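Local coordinates for protein heterodimeric restriction endonuclease R.BspD6I small subunit (PDB 2P14) that serves as the catalytic subunit of a heterodimeric type IIS restriction endonuclease, cutting DNA in complex with a site-specific nickase subunit, at residues L5-E10 and E22-R27; N16-F21 and C74-G79; P40-D45 and E59-E64; V135-K140 and F180-L185. All blocks are in the same frame, centred on the assembly; numbering follows the deposited sequence.

Interaction 1 of 4, residues L5-E10 and E22-R27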
# COMPACT_ATOMS: atom_id res chain seq x y z
N LEU A 5 0.72 12.74 -7.15
CA LEU A 5 0.05 12.90 -5.86
C LEU A 5 -1.25 13.68 -5.98
O LEU A 5 -2.27 13.29 -5.40
CB LEU A 5 0.99 13.51 -4.81
CG LEU A 5 2.28 12.72 -4.56
CD1 LEU A 5 3.08 13.38 -3.43
CD2 LEU A 5 1.98 11.25 -4.21
N ASP A 6 -1.22 14.78 -6.75
CA ASP A 6 -2.42 15.60 -6.96
C ASP A 6 -3.50 14.81 -7.70
O ASP A 6 -4.68 15.06 -7.50
CB ASP A 6 -2.10 16.88 -7.77
CG ASP A 6 -1.19 17.84 -7.02
OD1 ASP A 6 -1.10 17.76 -5.78
OD2 ASP A 6 -0.58 18.69 -7.72
N PHE A 7 -3.08 13.88 -8.57
CA PHE A 7 -4.07 13.11 -9.33
C PHE A 7 -4.97 12.25 -8.43
O PHE A 7 -6.10 11.92 -8.79
CB PHE A 7 -3.45 12.27 -10.47
CG PHE A 7 -4.49 11.61 -11.36
CD1 PHE A 7 -5.14 12.33 -12.35
CD2 PHE A 7 -4.78 10.26 -11.19
CE1 PHE A 7 -6.11 11.72 -13.17
CE2 PHE A 7 -5.76 9.63 -12.00
CZ PHE A 7 -6.41 10.36 -12.98
N TYR A 8 -4.49 11.88 -7.25
CA TYR A 8 -5.39 11.17 -6.32
C TYR A 8 -6.71 11.90 -6.09
O TYR A 8 -7.73 11.27 -5.83
CB TYR A 8 -4.72 10.93 -4.96
CG TYR A 8 -3.79 9.74 -4.93
CD1 TYR A 8 -2.41 9.91 -4.68
CD2 TYR A 8 -4.28 8.44 -5.12
CE1 TYR A 8 -1.55 8.83 -4.60
CE2 TYR A 8 -3.40 7.35 -5.08
CZ TYR A 8 -2.05 7.55 -4.81
OH TYR A 8 -1.22 6.48 -4.74
N GLU A 9 -6.70 13.23 -6.22
CA GLU A 9 -7.92 14.02 -5.97
C GLU A 9 -8.85 14.01 -7.19
O GLU A 9 -9.97 14.54 -7.12
CB GLU A 9 -7.56 15.45 -5.52
CG GLU A 9 -6.55 15.49 -4.36
CD GLU A 9 -6.92 14.53 -3.22
OE1 GLU A 9 -8.13 14.31 -2.99
OE2 GLU A 9 -5.99 13.96 -2.58
N GLU A 10 -8.40 13.41 -8.29
CA GLU A 10 -9.22 13.28 -9.52
C GLU A 10 -9.70 11.85 -9.75
O GLU A 10 -10.57 11.61 -10.57
CB GLU A 10 -8.47 13.76 -10.76
CG GLU A 10 -7.88 15.15 -10.65
CD GLU A 10 -8.93 16.22 -10.27
OE1 GLU A 10 -10.07 16.18 -10.80
OE2 GLU A 10 -8.61 17.09 -9.44
N GLU A 22 -5.51 2.21 -8.21
CA GLU A 22 -4.37 1.27 -8.21
C GLU A 22 -3.31 1.74 -9.22
O GLU A 22 -2.10 1.75 -8.93
CB GLU A 22 -4.81 -0.19 -8.45
CG GLU A 22 -5.36 -0.51 -9.83
CD GLU A 22 -5.94 -1.92 -9.92
OE1 GLU A 22 -5.77 -2.71 -8.97
OE2 GLU A 22 -6.55 -2.24 -10.97
N TRP A 23 -3.77 2.21 -10.38
CA TRP A 23 -2.83 2.71 -11.37
C TRP A 23 -2.01 3.91 -10.88
O TRP A 23 -0.79 3.96 -11.09
CB TRP A 23 -3.60 3.09 -12.64
CG TRP A 23 -2.78 3.79 -13.69
CD1 TRP A 23 -1.86 3.24 -14.53
CD2 TRP A 23 -2.83 5.20 -14.02
NE1 TRP A 23 -1.34 4.20 -15.38
CE2 TRP A 23 -1.91 5.41 -15.09
CE3 TRP A 23 -3.58 6.28 -13.54
CZ2 TRP A 23 -1.72 6.67 -15.67
CZ3 TRP A 23 -3.38 7.53 -14.10
CH2 TRP A 23 -2.46 7.72 -15.16
N ASN A 24 -2.66 4.83 -10.18
CA ASN A 24 -1.97 6.01 -9.74
C ASN A 24 -0.91 5.65 -8.69
O ASN A 24 0.19 6.24 -8.65
CB ASN A 24 -2.92 7.05 -9.18
CG ASN A 24 -2.31 8.43 -9.23
OD1 ASN A 24 -1.77 8.83 -10.28
ND2 ASN A 24 -2.37 9.17 -8.13
N THR A 25 -1.25 4.66 -7.88
CA THR A 25 -0.33 4.18 -6.86
C THR A 25 0.91 3.51 -7.52
O THR A 25 2.06 3.72 -7.13
CB THR A 25 -1.06 3.27 -5.88
OG1 THR A 25 -2.18 3.97 -5.32
CG2 THR A 25 -0.10 2.84 -4.76
N TYR A 26 0.67 2.67 -8.52
CA TYR A 26 1.75 2.15 -9.36
C TYR A 26 2.63 3.27 -9.94
O TYR A 26 3.86 3.15 -9.93
CB TYR A 26 1.10 1.31 -10.47
CG TYR A 26 1.93 1.10 -11.71
CD1 TYR A 26 2.93 0.13 -11.77
CD2 TYR A 26 1.70 1.90 -12.83
CE1 TYR A 26 3.68 -0.06 -12.94
CE2 TYR A 26 2.44 1.71 -13.99
CZ TYR A 26 3.43 0.76 -14.03
OH TYR A 26 4.13 0.61 -15.22
N ARG A 27 2.02 4.35 -10.44
CA ARG A 27 2.82 5.48 -10.95
C ARG A 27 3.78 6.04 -9.89
O ARG A 27 4.90 6.40 -10.21
CB ARG A 27 1.93 6.61 -11.48
CG ARG A 27 1.10 6.22 -12.71
CD ARG A 27 0.83 7.44 -13.57
NE ARG A 27 -0.03 8.38 -12.87
CZ ARG A 27 -0.21 9.66 -13.23
NH1 ARG A 27 0.42 10.19 -14.29
NH2 ARG A 27 -1.03 10.41 -12.53
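Phe7 and Tyr8 pack across one face of helix 17-32, meeting Trp23, Asn24, Thr25 and Arg27. The contact joins the N-terminal helix and the residues that follow to a long helix of a domain that belongs, by family, to the PD-(D/E)XK nucleases. The aromatic part is an offset edge-to-face pair. Trp23 turns its edge toward the face of Phe7, with the planes at 88° and Trp23 CZ3 3.8 Å from Phe7 CE2. Phe7 CG is anti to its backbone N (chi1 -173°), which carries CG toward helix 17-32.

The amide of Asn24 fits between Phe7 and Tyr8. Asn24 ND2 lies over the centre of the Tyr8 ring, 3.3 Å above the plane, and donates to Ile4 O. Asn24 OD1 sits 3.5 Å from Phe7 CD2. Arg27 grips this oxygen side-on. Arg27 NH2 donates to Asn24 OD1 at 2.8 Å, and Arg27 NE to the same atom at 3.2 Å. Together these bonds should fix the rotation of the amide.

One hydrogen bond joins the segments. Tyr8 OH donates to Thr25 OG1 at 2.7 Å, and OG1 lies near the plane of the Tyr8 ring.

Interaction 2 of 4, residues N16-F21 and C74-G79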
# COMPACT_ATOMS: atom_id res chain seq x y z
N ASN A 16 -13.72 4.72 -13.86
CA ASN A 16 -13.64 3.56 -12.99
C ASN A 16 -12.64 3.87 -11.88
O ASN A 16 -11.42 3.57 -11.99
CB ASN A 16 -13.23 2.33 -13.78
CG ASN A 16 -13.31 1.06 -12.98
OD1 ASN A 16 -12.72 0.94 -11.89
ND2 ASN A 16 -14.07 0.07 -13.49
N PRO A 17 -13.13 4.54 -10.83
CA PRO A 17 -12.16 4.97 -9.81
C PRO A 17 -11.22 3.88 -9.25
O PRO A 17 -10.01 4.14 -9.08
CB PRO A 17 -13.04 5.63 -8.74
CG PRO A 17 -14.23 6.17 -9.59
CD PRO A 17 -14.50 5.04 -10.55
N PRO A 18 -11.73 2.68 -8.92
CA PRO A 18 -10.80 1.62 -8.46
C PRO A 18 -9.62 1.36 -9.39
O PRO A 18 -8.48 1.18 -8.92
CB PRO A 18 -11.70 0.39 -8.39
CG PRO A 18 -13.05 1.02 -7.96
CD PRO A 18 -13.14 2.21 -8.87
N ASN A 19 -9.87 1.30 -10.69
CA ASN A 19 -8.82 1.05 -11.67
C ASN A 19 -7.79 2.18 -11.67
O ASN A 19 -6.57 1.95 -11.76
CB ASN A 19 -9.42 0.91 -13.08
CG ASN A 19 -10.16 -0.40 -13.29
OD1 ASN A 19 -10.09 -1.33 -12.49
ND2 ASN A 19 -10.87 -0.47 -14.41
N TYR A 20 -8.27 3.42 -11.57
CA TYR A 20 -7.35 4.57 -11.58
C TYR A 20 -6.60 4.74 -10.25
O TYR A 20 -5.49 5.24 -10.24
CB TYR A 20 -8.05 5.86 -11.98
CG TYR A 20 -8.39 5.92 -13.45
CD1 TYR A 20 -7.60 6.64 -14.35
CD2 TYR A 20 -9.50 5.22 -13.95
CE1 TYR A 20 -7.95 6.67 -15.76
CE2 TYR A 20 -9.82 5.24 -15.30
CZ TYR A 20 -9.06 5.97 -16.18
OH TYR A 20 -9.46 5.97 -17.52
N PHE A 21 -7.21 4.28 -9.17
CA PHE A 21 -6.57 4.38 -7.85
C PHE A 21 -5.36 3.47 -7.80
O PHE A 21 -4.25 3.90 -7.40
CB PHE A 21 -7.60 4.02 -6.78
CG PHE A 21 -7.17 4.31 -5.37
CD1 PHE A 21 -6.73 5.57 -5.00
CD2 PHE A 21 -7.24 3.31 -4.42
CE1 PHE A 21 -6.36 5.82 -3.66
CE2 PHE A 21 -6.86 3.54 -3.10
CZ PHE A 21 -6.44 4.80 -2.71
N CYS A 74 -4.70 -1.69 -2.90
CA CYS A 74 -5.37 -0.40 -2.97
C CYS A 74 -6.87 -0.64 -2.89
O CYS A 74 -7.40 -1.52 -3.58
CB CYS A 74 -5.08 0.25 -4.33
SG CYS A 74 -3.30 0.63 -4.49
N SER A 75 -7.55 0.14 -2.05
CA SER A 75 -9.01 0.04 -2.01
C SER A 75 -9.65 1.37 -1.66
O SER A 75 -9.23 2.04 -0.72
CB SER A 75 -9.46 -0.97 -0.96
OG SER A 75 -10.88 -1.11 -1.04
N LEU A 76 -10.71 1.71 -2.40
CA LEU A 76 -11.52 2.88 -2.11
C LEU A 76 -12.68 2.57 -1.15
O LEU A 76 -13.42 3.48 -0.73
CB LEU A 76 -12.06 3.49 -3.41
CG LEU A 76 -11.01 4.10 -4.34
CD1 LEU A 76 -11.64 4.53 -5.67
CD2 LEU A 76 -10.30 5.27 -3.68
N THR A 77 -12.78 1.30 -0.76
CA THR A 77 -13.82 0.87 0.19
C THR A 77 -13.53 1.37 1.60
O THR A 77 -12.39 1.30 2.09
CB THR A 77 -13.91 -0.66 0.19
OG1 THR A 77 -14.16 -1.07 -1.16
CG2 THR A 77 -15.05 -1.18 1.07
N ILE A 78 -14.59 1.87 2.25
CA ILE A 78 -14.45 2.37 3.62
C ILE A 78 -15.42 1.66 4.57
O ILE A 78 -16.37 1.02 4.13
CB ILE A 78 -14.65 3.91 3.71
CG1 ILE A 78 -16.09 4.31 3.29
CG2 ILE A 78 -13.54 4.65 2.93
CD1 ILE A 78 -16.48 5.73 3.75
N GLY A 79 -15.17 1.80 5.86
CA GLY A 79 -16.06 1.22 6.87
C GLY A 79 -15.89 -0.29 7.00
O GLY A 79 -14.86 -0.85 6.61
O HOH W 1 -8.36 0.32 -6.25
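Leu76 lays its CD2 methyl on the ring of Phe21, and this is the tight part of the contact. CD2 stands over the ring centre, 3.6 Å from the centroid and only 8° off the normal, a CH-pi contact. The other methyl, Leu76 CD1, reaches the start of the helix and lies 3.5 Å from Pro17 CB. Leu76 thus spans one turn with its two branches. Phe21 CG is anti to the backbone N (chi1 -169°), which sends CG toward strand 69-75. At the ring edge, Phe21 CE2 meets Ser75 N at 3.6 Å. Cys74 comes in obliquely, its CB 3.7 Å from Phe21 CD2.

The contact sets the first turn of helix 17-32 against strand 69-75 and the residues that follow it. This is a central strand of the mixed sheet in this PD-(D/E)XK-type domain. Leu109 of the neighbouring strand also touches the Phe21 ring. Asn16 is the N-cap of the helix, and its OD1 accepts from Asn19 N. On the sheet side, Ser75 OG accepts from Thr77 N in an ST turn and is also hydrogen-bonded to Glu86 OE2.

The looser side lies toward Pro18, which is exposed. Pro18 CD is 4.2 Å from Leu76 CD1. A water lies near the plane of the Phe21 ring, 2.8 Å from Pro18 O. Its link to Cys74 O is weak, with 3.4 Å between the oxygens.

Interaction 3 of 4, residues P40-D45 and E59-E64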
# COMPACT_ATOMS: atom_id res chain seq x y z
N PRO A 40 2.50 -4.55 -11.96
CA PRO A 40 1.11 -4.13 -11.78
C PRO A 40 0.17 -5.24 -12.20
O PRO A 40 0.28 -5.77 -13.31
CB PRO A 40 0.99 -2.92 -12.72
CG PRO A 40 1.96 -3.22 -13.85
CD PRO A 40 3.09 -4.00 -13.20
N ASN A 41 -0.72 -5.63 -11.29
CA ASN A 41 -1.73 -6.64 -11.64
C ASN A 41 -2.98 -6.01 -12.25
O ASN A 41 -4.07 -6.09 -11.67
CB ASN A 41 -2.06 -7.53 -10.43
CG ASN A 41 -3.05 -8.61 -10.76
OD1 ASN A 41 -3.16 -8.98 -11.95
ND2 ASN A 41 -3.74 -9.14 -9.78
N PHE A 42 -2.80 -5.37 -13.39
CA PHE A 42 -3.90 -4.78 -14.16
C PHE A 42 -3.31 -4.44 -15.51
O PHE A 42 -2.08 -4.48 -15.71
CB PHE A 42 -4.50 -3.53 -13.46
CG PHE A 42 -3.47 -2.49 -13.03
CD1 PHE A 42 -3.02 -1.51 -13.93
CD2 PHE A 42 -2.96 -2.47 -11.73
CE1 PHE A 42 -2.08 -0.55 -13.54
CE2 PHE A 42 -2.00 -1.52 -11.36
CZ PHE A 42 -1.59 -0.57 -12.25
N LYS A 43 -4.19 -4.09 -16.45
CA LYS A 43 -3.75 -3.78 -17.80
C LYS A 43 -4.08 -2.36 -18.21
O LYS A 43 -4.93 -1.70 -17.61
CB LYS A 43 -4.39 -4.76 -18.81
CG LYS A 43 -4.10 -6.22 -18.48
CD LYS A 43 -2.61 -6.59 -18.63
CE LYS A 43 -2.21 -6.72 -20.12
NZ LYS A 43 -0.79 -7.10 -20.37
N LEU A 44 -3.41 -1.90 -19.25
CA LEU A 44 -3.71 -0.60 -19.83
C LEU A 44 -4.31 -0.80 -21.20
O LEU A 44 -3.96 -1.75 -21.92
CB LEU A 44 -2.44 0.23 -19.97
CG LEU A 44 -1.50 0.42 -18.79
CD1 LEU A 44 -0.44 1.39 -19.24
CD2 LEU A 44 -2.24 0.98 -17.58
N ASP A 45 -5.20 0.11 -21.58
CA ASP A 45 -5.73 0.09 -22.94
C ASP A 45 -4.74 0.75 -23.88
O ASP A 45 -3.62 1.07 -23.49
CB ASP A 45 -7.13 0.71 -23.01
CG ASP A 45 -7.16 2.23 -22.74
OD1 ASP A 45 -6.11 2.92 -22.78
OD2 ASP A 45 -8.28 2.71 -22.52
N GLU A 59 -1.91 -9.94 -5.59
CA GLU A 59 -1.86 -8.54 -5.13
C GLU A 59 -1.97 -7.50 -6.24
O GLU A 59 -1.55 -7.71 -7.39
CB GLU A 59 -0.58 -8.31 -4.32
CG GLU A 59 0.71 -8.60 -5.09
CD GLU A 59 1.17 -10.09 -5.04
OE1 GLU A 59 0.41 -10.97 -4.56
OE2 GLU A 59 2.31 -10.34 -5.52
N ASP A 60 -2.51 -6.33 -5.89
CA ASP A 60 -2.68 -5.26 -6.89
C ASP A 60 -1.37 -4.83 -7.56
O ASP A 60 -1.33 -4.62 -8.77
CB ASP A 60 -3.34 -4.02 -6.28
CG ASP A 60 -4.77 -4.27 -5.81
OD1 ASP A 60 -5.38 -5.27 -6.19
OD2 ASP A 60 -5.29 -3.46 -5.01
N ILE A 61 -0.31 -4.69 -6.76
CA ILE A 61 1.01 -4.26 -7.24
C ILE A 61 2.04 -4.97 -6.39
O ILE A 61 1.85 -5.10 -5.18
CB ILE A 61 1.24 -2.73 -7.10
CG1 ILE A 61 0.11 -1.94 -7.76
CG2 ILE A 61 2.58 -2.30 -7.71
CD1 ILE A 61 -0.07 -0.54 -7.14
N LEU A 62 3.09 -5.45 -7.04
CA LEU A 62 4.24 -5.98 -6.29
C LEU A 62 5.45 -5.15 -6.69
O LEU A 62 5.69 -4.94 -7.88
CB LEU A 62 4.52 -7.45 -6.64
CG LEU A 62 5.81 -8.05 -6.10
CD1 LEU A 62 5.74 -8.17 -4.54
CD2 LEU A 62 6.03 -9.42 -6.79
N VAL A 63 6.21 -4.67 -5.69
CA VAL A 63 7.52 -4.07 -5.99
C VAL A 63 8.60 -4.88 -5.25
O VAL A 63 8.51 -5.10 -4.03
CB VAL A 63 7.57 -2.56 -5.63
CG1 VAL A 63 7.43 -2.35 -4.16
CG2 VAL A 63 8.85 -1.89 -6.15
N GLU A 64 9.56 -5.39 -6.02
CA GLU A 64 10.64 -6.16 -5.43
C GLU A 64 11.91 -5.33 -5.43
O GLU A 64 12.39 -4.93 -6.46
CB GLU A 64 10.86 -7.46 -6.20
CG GLU A 64 9.66 -8.37 -6.08
CD GLU A 64 9.85 -9.73 -6.75
OE1 GLU A 64 10.46 -9.77 -7.86
OE2 GLU A 64 9.37 -10.72 -6.18
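Phe42 turns the edge of its ring to Ile61, whose CG1 lies near the ring plane, 4.2 Å from Phe42 CE2. One face of the ring takes Pro40 CB, 3.5 Å above the plane and offset toward the rim. The backbones beside it form the end of an antiparallel ladder at the edge of the mixed sheet. The carbonyl of Asp60 approaches the ring obliquely. Beyond this contact, Glu22 and Trp23 of helix 17-32 also pack on Phe42: Glu22 OE2 on CB, Trp23 CA on CZ.

In the ladder, Pro40 and Ile61 are a non-hydrogen-bonded pair, with side chains on the same face. One residue further on, Asn41 N donates to Asp60 O at 2.8 Å. Asn41 is then the centre of an inverse gamma turn, where the chain leaves the sheet. The bond of that turn, Phe42 N to Pro40 O, is weak.

The amide of Asn41 is held by the loop before Glu59. OD1 accepts from Ile55 N, and ND2 donates to Val58 O. Asp60 CB points away from Asn41 and its neighbours, and Asp60 OD2 accepts from Cys74 N on the next strand. Asp60 N donates to Glu73 OE1. A sulfate ion, probably from the crystallisation liquor, lies about 6 Å from the Asp60 side chain. Asn41 CB sits close to the backbone, 3.1 Å from Glu59 O.

Interaction 4 of 4, residues V135-K140 and F180-L185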
# COMPACT_ATOMS: atom_id res chain seq x y z
N VAL A 135 -4.57 7.76 2.02
CA VAL A 135 -3.96 8.49 0.92
C VAL A 135 -3.19 9.75 1.40
O VAL A 135 -2.08 10.02 0.93
CB VAL A 135 -5.02 8.85 -0.14
CG1 VAL A 135 -4.41 9.72 -1.25
CG2 VAL A 135 -5.58 7.57 -0.73
N ASP A 136 -3.76 10.47 2.36
CA ASP A 136 -3.11 11.67 2.87
C ASP A 136 -1.79 11.34 3.57
O ASP A 136 -0.80 12.04 3.40
CB ASP A 136 -4.06 12.43 3.81
CG ASP A 136 -5.25 13.06 3.07
OD1 ASP A 136 -5.11 13.43 1.88
OD2 ASP A 136 -6.34 13.20 3.70
N GLN A 137 -1.77 10.23 4.29
CA GLN A 137 -0.53 9.77 4.93
C GLN A 137 0.51 9.34 3.91
O GLN A 137 1.69 9.65 4.05
CB GLN A 137 -0.83 8.59 5.87
CG GLN A 137 -1.63 9.02 7.11
CD GLN A 137 -2.28 7.87 7.82
OE1 GLN A 137 -2.25 6.71 7.36
NE2 GLN A 137 -2.89 8.17 8.97
N PHE A 138 0.07 8.63 2.87
CA PHE A 138 0.98 8.17 1.84
C PHE A 138 1.58 9.36 1.08
O PHE A 138 2.79 9.36 0.77
CB PHE A 138 0.20 7.24 0.90
CG PHE A 138 1.02 6.65 -0.20
CD1 PHE A 138 2.17 5.90 0.10
CD2 PHE A 138 0.64 6.81 -1.54
CE1 PHE A 138 2.94 5.31 -0.94
CE2 PHE A 138 1.38 6.24 -2.56
CZ PHE A 138 2.53 5.51 -2.27
N LYS A 139 0.75 10.36 0.78
CA LYS A 139 1.28 11.56 0.11
C LYS A 139 2.34 12.22 0.97
O LYS A 139 3.40 12.63 0.47
CB LYS A 139 0.21 12.59 -0.15
CG LYS A 139 -0.85 12.26 -1.15
CD LYS A 139 -1.67 13.52 -1.23
CE LYS A 139 -2.78 13.41 -2.19
NZ LYS A 139 -3.49 14.73 -2.29
N LYS A 140 2.05 12.35 2.27
CA LYS A 140 3.03 12.93 3.21
C LYS A 140 4.33 12.14 3.18
O LYS A 140 5.40 12.73 3.05
CB LYS A 140 2.48 13.03 4.64
CG LYS A 140 1.76 14.31 4.93
CD LYS A 140 1.79 14.60 6.43
CE LYS A 140 1.65 16.10 6.75
NZ LYS A 140 0.22 16.48 6.94
N PHE A 180 -0.69 6.25 16.12
CA PHE A 180 0.74 6.40 15.94
C PHE A 180 1.09 6.73 14.49
O PHE A 180 1.95 7.57 14.21
CB PHE A 180 1.48 5.13 16.37
CG PHE A 180 2.94 5.18 16.11
CD1 PHE A 180 3.79 5.79 17.04
CD2 PHE A 180 3.49 4.62 14.94
CE1 PHE A 180 5.15 5.87 16.79
CE2 PHE A 180 4.85 4.68 14.71
CZ PHE A 180 5.68 5.30 15.63
N ILE A 181 0.43 6.05 13.56
CA ILE A 181 0.72 6.29 12.15
C ILE A 181 0.37 7.71 11.75
O ILE A 181 1.19 8.43 11.14
CB ILE A 181 -0.02 5.26 11.28
CG1 ILE A 181 0.52 3.86 11.57
CG2 ILE A 181 0.15 5.57 9.79
CD1 ILE A 181 -0.25 2.73 10.86
N GLU A 182 -0.82 8.13 12.15
CA GLU A 182 -1.28 9.48 11.88
C GLU A 182 -0.31 10.48 12.48
O GLU A 182 0.13 11.39 11.77
CB GLU A 182 -2.70 9.68 12.39
CG GLU A 182 -3.23 11.09 12.17
CD GLU A 182 -3.44 11.49 10.70
OE1 GLU A 182 -3.46 10.62 9.80
OE2 GLU A 182 -3.58 12.71 10.44
N TYR A 183 0.07 10.29 13.74
CA TYR A 183 0.93 11.24 14.45
C TYR A 183 2.27 11.38 13.75
O TYR A 183 2.78 12.49 13.59
CB TYR A 183 1.13 10.76 15.88
CG TYR A 183 1.92 11.73 16.74
CD1 TYR A 183 1.27 12.80 17.35
CD2 TYR A 183 3.28 11.57 16.97
CE1 TYR A 183 1.96 13.70 18.13
CE2 TYR A 183 3.98 12.47 17.75
CZ TYR A 183 3.31 13.53 18.33
OH TYR A 183 3.96 14.44 19.13
N ASN A 184 2.85 10.24 13.37
CA ASN A 184 4.12 10.25 12.65
C ASN A 184 4.01 10.86 11.26
O ASN A 184 4.92 11.58 10.82
CB ASN A 184 4.71 8.85 12.61
CG ASN A 184 5.30 8.43 13.94
OD1 ASN A 184 4.74 8.71 15.00
ND2 ASN A 184 6.44 7.76 13.89
N LEU A 185 2.90 10.62 10.57
CA LEU A 185 2.67 11.15 9.21
C LEU A 185 1.58 12.26 9.18
O LEU A 185 1.87 13.42 9.49
CB LEU A 185 2.39 10.01 8.20
CG LEU A 185 3.35 8.82 8.03
CD1 LEU A 185 2.66 7.73 7.23
CD2 LEU A 185 4.69 9.17 7.38
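Gln137 reaches across to the last turn of helix 174-184 and binds Glu182. Gln137 NE2 donates to Glu182 OE1 at 2.6 Å, with an N-H...O angle of 160°. The oxygen uses its anti lone pair, away from OE2, and lies close to the amide plane of Gln137. The two side chains cross at about a right angle. Glu182 bends at chi2 (66°), which swings its CD back toward Gln137.

Around this bond carbon atoms pack against Gln137 and the chain end. Ile181 CG2 rests 3.6 Å from Gln137 OE1. Leu185 is the first residue to leave the helix, and Leu185 CD1 lies 3.8 Å from Gln137 CB. Lys140, one turn on, runs beside the same chain end, with Lys140 CD 3.3 Å from Leu185 O. Its NZ makes a weak hydrogen bond to Lys186 O. Lys140 NZ and Glu182 OE2 are 6.4 Å apart, so any attraction between these charges would be at longer range.

A second bond positions the Gln137 amide. OE1 accepts from the backbone N of Thr134, just ahead of the helix, in the manner of one half of a capping box. The amide therefore serves its own helix start with the oxygen and the other helix with the nitrogen.

The contact packs the C-terminal helix 174-184 against the start of helix 135-146. Pro132 and Leu133 of the edge strand 130-134 touch Ile181, Leu133 also touches Leu185, and Leu164 of helix 154-165 packs on Leu185 as well.

Interactions 1 and 2 share helix 17-32 and touch directly, as Tyr8 packs on Phe21. Each includes one buried ring, Tyr8 or Phe21, beside partly exposed residues. Interaction 1 adds a buried polar amide, whereas interaction 2 is mainly apolar across its two segments. Interaction 3 is a backbone pairing at the sheet edge. It joins interaction 2 through a probable hydrogen bond from Cys74 N to Asp60 OD2, on neighbouring strands, and packs on interaction 1 through Phe42 and Ile61. Interaction 4 lies on the far side of the chain's centre from interaction 3. It is buried around Gln137 but exposed at Lys140. Its helix 135-146 also meets interaction 1, where Lys139 and Glu9 form a salt bridge.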